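Guanine nucleotide exchange factor SRM1 (Saccharomyces cerevisiae, PDB 3OF7) promotes the exchange of GDP for GTP on the small GTPases GSP1 and GSP2, binds chromatin and controls RNA metabolism and nuclear transport. Local coordinates at residues A[388-393]-A[435-440]; A[317-322]-A[380-385]. All coordinates share one frame; numbering follows the deposited sequence.

Contact 1: residues A[388-393]-A[435-440]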
loop_
_atom_site.group_PDB
_atom_site.type_symbol
_atom_site.label_atom_id
_atom_site.label_comp_id
_atom_site.label_asym_id
_atom_site.label_seq_id
_atom_site.Cartn_x
_atom_site.Cartn_y
_atom_site.Cartn_z
ATOM N N HIS A 388 8.778 -5.752 4.061
ATOM C CA HIS A 388 9.149 -4.735 5.041
ATOM C C HIS A 388 7.937 -3.865 5.337
ATOM O O HIS A 388 6.915 -3.938 4.645
ATOM C CB HIS A 388 10.332 -3.891 4.540
ATOM C CG HIS A 388 10.002 -3.027 3.361
ATOM N ND1 HIS A 388 9.805 -1.667 3.467
ATOM C CD2 HIS A 388 9.814 -3.335 2.057
ATOM C CE1 HIS A 388 9.531 -1.170 2.274
ATOM N NE2 HIS A 388 9.522 -2.162 1.403
ATOM N N SER A 389 8.044 -3.061 6.387
ATOM C CA SER A 389 6.969 -2.175 6.776
ATOM C C SER A 389 7.550 -0.879 7.313
ATOM O O SER A 389 8.713 -0.827 7.722
ATOM C CB SER A 389 6.087 -2.816 7.846
ATOM O OG SER A 389 5.716 -4.144 7.495
ATOM N N VAL A 390 6.722 0.157 7.300
ATOM C CA VAL A 390 7.047 1.443 7.889
ATOM C C VAL A 390 5.787 1.942 8.589
ATOM O O VAL A 390 4.708 1.972 7.991
ATOM C CB VAL A 390 7.507 2.481 6.825
ATOM C CG1 VAL A 390 7.854 3.831 7.479
ATOM C CG2 VAL A 390 8.693 1.960 6.018
ATOM N N ALA A 391 5.925 2.303 9.863
ATOM C CA ALA A 391 4.823 2.895 10.627
ATOM C C ALA A 391 5.207 4.286 11.132
ATOM O O ALA A 391 6.388 4.572 11.349
ATOM C CB ALA A 391 4.435 1.989 11.792
ATOM N N VAL A 392 4.211 5.147 11.314
ATOM C CA VAL A 392 4.469 6.513 11.780
ATOM C C VAL A 392 3.898 6.688 13.173
ATOM O O VAL A 392 2.694 6.513 13.382
ATOM C CB VAL A 392 3.867 7.571 10.836
ATOM C CG1 VAL A 392 4.223 8.984 11.326
ATOM C CG2 VAL A 392 4.379 7.367 9.429
ATOM N N ALA A 393 4.768 7.012 14.125
ATOM C CA ALA A 393 4.343 7.247 15.501
ATOM C C ALA A 393 3.466 8.486 15.573
ATOM O O ALA A 393 3.503 9.326 14.685
ATOM C CB ALA A 393 5.560 7.401 16.429
ATOM N N ILE A 435 4.061 12.548 7.581
ATOM C CA ILE A 435 2.597 12.571 7.445
ATOM C C ILE A 435 2.085 11.329 6.703
ATOM O O ILE A 435 1.100 10.701 7.131
ATOM C CB ILE A 435 2.117 13.870 6.722
ATOM C CG1 ILE A 435 2.683 15.139 7.384
ATOM C CG2 ILE A 435 0.576 13.948 6.647
ATOM C CD1 ILE A 435 2.285 15.318 8.831
ATOM N N LEU A 436 2.752 10.975 5.605
ATOM C CA LEU A 436 2.333 9.843 4.774
ATOM C C LEU A 436 3.501 8.897 4.536
ATOM O O LEU A 436 4.642 9.337 4.435
ATOM C CB LEU A 436 1.786 10.336 3.426
ATOM C CG LEU A 436 0.552 11.252 3.406
ATOM C CD1 LEU A 436 0.294 11.752 1.974
ATOM C CD2 LEU A 436 -0.701 10.577 3.961
ATOM N N VAL A 437 3.218 7.599 4.469
ATOM C CA VAL A 437 4.228 6.605 4.116
ATOM C C VAL A 437 3.639 5.585 3.157
ATOM O O VAL A 437 2.437 5.338 3.189
ATOM C CB VAL A 437 4.788 5.847 5.346
ATOM C CG1 VAL A 437 5.697 6.754 6.169
ATOM C CG2 VAL A 437 3.664 5.260 6.201
ATOM N N GLY A 438 4.492 5.005 2.319
ATOM C CA GLY A 438 4.086 3.957 1.373
ATOM C C GLY A 438 5.293 3.093 1.082
ATOM O O GLY A 438 6.431 3.542 1.241
ATOM N N CYS A 439 5.058 1.852 0.672
ATOM C CA CYS A 439 6.157 0.903 0.459
ATOM C C CYS A 439 5.885 0.062 -0.770
ATOM O O CYS A 439 4.727 -0.244 -1.071
ATOM C CB CYS A 439 6.300 -0.039 1.660
ATOM S SG CYS A 439 6.570 0.752 3.255
ATOM N N GLY A 440 6.955 -0.291 -1.473
ATOM C CA GLY A 440 6.873 -1.140 -2.661
ATOM C C GLY A 440 7.656 -2.416 -2.459
ATOM O O GLY A 440 7.899 -2.839 -1.313
#
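His-388 supplies the polar link of this contact: its NE2 donates a hydrogen bond to Gly-440 O at 3.2 Å, bent to 143° at the hydrogen, with the oxygen lying at the ring edge but 22° out of the ring plane. With CG between the backbone N and the carbonyl carbon (chi1 67°), the same ring is carried over to Cys-439, its CE1 3.5 Å from Cys-439 CB and the sulfur SG lying obliquely 4.4 Å from the ring centroid. An alanine at His-388 would probably leave Gly-440 O without this donor and open a gap beside Cys-439. The remainder is apolar packing. Val-390 divides its branches, CG2 touching Cys-439 SG at 3.7 Å and CG1 reaching Val-437 CG1 at 3.9 Å. Val-392 CG2, anti to its carbonyl carbon, meets the same Val-437 CG1 at 3.6 Å, the two side chains sliding past each other in opposite directions. The strands run antiparallel with axes 7.2 Å apart, so side chains rather than backbone bonds join two stacked blades of the beta-propeller. Ser-444 of strand 443-450 also touches His-388, Val-390 and Cys-439, and Ala-383 of strand 379-384 packs on Val-437.

Contact 2: residues A[317-322]-A[380-385]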
loop_
_atom_site.group_PDB
_atom_site.type_symbol
_atom_site.label_atom_id
_atom_site.label_comp_id
_atom_site.label_asym_id
_atom_site.label_seq_id
_atom_site.Cartn_x
_atom_site.Cartn_y
_atom_site.Cartn_z
ATOM N N SER A 317 -6.907 1.407 10.271
ATOM C CA SER A 317 -6.402 1.111 8.935
ATOM C C SER A 317 -5.626 -0.194 8.933
ATOM O O SER A 317 -5.271 -0.730 9.985
ATOM C CB SER A 317 -5.508 2.249 8.427
ATOM O OG SER A 317 -4.386 2.416 9.272
ATOM N N ILE A 318 -5.373 -0.696 7.733
ATOM C CA ILE A 318 -4.654 -1.941 7.559
ATOM C C ILE A 318 -3.630 -1.750 6.443
ATOM O O ILE A 318 -3.900 -1.066 5.466
ATOM C CB ILE A 318 -5.624 -3.088 7.175
ATOM C CG1 ILE A 318 -6.677 -3.310 8.270
ATOM C CG2 ILE A 318 -4.856 -4.385 6.901
ATOM C CD1 ILE A 318 -7.891 -4.056 7.772
ATOM N N ALA A 319 -2.447 -2.332 6.609
ATOM C CA ALA A 319 -1.483 -2.412 5.528
ATOM C C ALA A 319 -1.026 -3.850 5.447
ATOM O O ALA A 319 -0.896 -4.515 6.476
ATOM C CB ALA A 319 -0.297 -1.488 5.794
ATOM N N ALA A 320 -0.768 -4.341 4.240
ATOM C CA ALA A 320 -0.309 -5.726 4.096
ATOM C C ALA A 320 0.659 -5.901 2.935
ATOM O O ALA A 320 0.538 -5.229 1.913
ATOM C CB ALA A 320 -1.515 -6.687 3.963
ATOM N N GLY A 321 1.619 -6.808 3.103
ATOM C CA GLY A 321 2.600 -7.105 2.067
ATOM C C GLY A 321 2.333 -8.417 1.364
ATOM O O GLY A 321 1.181 -8.796 1.182
ATOM N N GLU A 322 3.393 -9.115 0.960
ATOM C CA GLU A 322 3.218 -10.423 0.326
ATOM C C GLU A 322 2.689 -11.476 1.313
ATOM O O GLU A 322 1.727 -12.201 1.015
ATOM C CB GLU A 322 4.507 -10.907 -0.354
ATOM C CG GLU A 322 4.262 -12.153 -1.208
ATOM C CD GLU A 322 5.457 -12.606 -2.014
ATOM O OE1 GLU A 322 6.608 -12.231 -1.702
ATOM O OE2 GLU A 322 5.228 -13.379 -2.959
ATOM N N LYS A 380 0.056 6.178 14.183
ATOM C CA LYS A 380 -1.085 6.825 13.546
ATOM C C LYS A 380 -1.329 6.374 12.095
ATOM O O LYS A 380 -2.433 6.519 11.586
ATOM C CB LYS A 380 -1.009 8.357 13.674
ATOM C CG LYS A 380 0.222 9.007 13.049
ATOM C CD LYS A 380 0.122 10.528 13.145
ATOM C CE LYS A 380 1.266 11.214 12.427
ATOM N NZ LYS A 380 1.014 12.699 12.255
ATOM N N SER A 381 -0.299 5.836 11.437
ATOM C CA SER A 381 -0.452 5.231 10.107
ATOM C C SER A 381 0.602 4.151 9.894
ATOM O O SER A 381 1.615 4.116 10.588
ATOM C CB SER A 381 -0.369 6.279 8.982
ATOM O OG SER A 381 0.953 6.795 8.842
ATOM N N VAL A 382 0.354 3.272 8.932
ATOM C CA VAL A 382 1.245 2.147 8.664
ATOM C C VAL A 382 1.234 1.846 7.162
ATOM O O VAL A 382 0.232 2.070 6.489
ATOM C CB VAL A 382 0.840 0.910 9.528
ATOM C CG1 VAL A 382 -0.578 0.420 9.196
ATOM C CG2 VAL A 382 1.856 -0.223 9.423
ATOM N N ALA A 383 2.365 1.356 6.649
ATOM C CA ALA A 383 2.465 0.920 5.269
ATOM C C ALA A 383 3.319 -0.338 5.226
ATOM O O ALA A 383 4.167 -0.547 6.089
ATOM C CB ALA A 383 3.081 2.001 4.412
ATOM N N ALA A 384 3.094 -1.162 4.212
ATOM C CA ALA A 384 3.817 -2.422 4.062
ATOM C C ALA A 384 4.187 -2.622 2.612
ATOM O O ALA A 384 3.364 -2.365 1.718
ATOM C CB ALA A 384 2.959 -3.580 4.551
ATOM N N GLY A 385 5.425 -3.056 2.385
ATOM C CA GLY A 385 5.885 -3.471 1.056
ATOM C C GLY A 385 5.961 -4.989 1.066
ATOM O O GLY A 385 5.357 -5.618 1.928
HETATM O O HOH W 1 -2.352 3.486 7.718
HETATM O O HOH W 2 -2.918 1.734 5.527
#
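Ala-319 and Ala-384 mark the tightly packed end, where the two chains come close because the intervening side chains are single methyls. Ala-319 CB rests against the backbone of the other strand, 3.7 Å from Ala-383 CA, and lies 4.1 Å from Ala-384 CB. In return, Ala-384 CB packs 3.6 Å from Ala-320 C. Beyond them Gly-321 CA approaches Gly-385 O at 3.1 Å in a CA-H...O contact. The two strands, nearly parallel at 20°, are the first strands of successive four-stranded antiparallel sheets, and they meet as neighbouring blades do near the axis of an RCC1-type beta-propeller. Toward Ser-317 the chains diverge, and packing gives way to water. Val-382 still reaches Ala-319 CB through CG1, held between its own backbone N and carbonyl carbon (chi1 62°). One water bonds to Ser-317 OG at 2.8 Å and accepts from Val-382 N; a second donates to Ile-318 O at 3.0 Å and, weakly, to Val-382 O. At the opposite end, Glu-322 turns its carboxylate away from Gly-385, and OE1 is hydrogen-bonded to His-387 NE2.

In the fold
From the N terminus, strand 315-320 of RCC1 repeat 5 comes first, and contact 2 closes a loop of 57 residues when strand 379-384 of repeat 6 returns beside it. The chain then turns back at once into strand 388-393, which opens contact 1; this closes 41 residues later on strand 432-439 of repeat 7. The two loops therefore follow in series, neither nested nor crossed. Strands 379-384 and 388-393 are neighbours in one sheet, joined by probable backbone hydrogen bonds such as Val-390 O to Ala-383 N at 2.8 Å. Through this shared blade, the contacts, whose centres lie about 7 Å apart, tie three consecutive blades together.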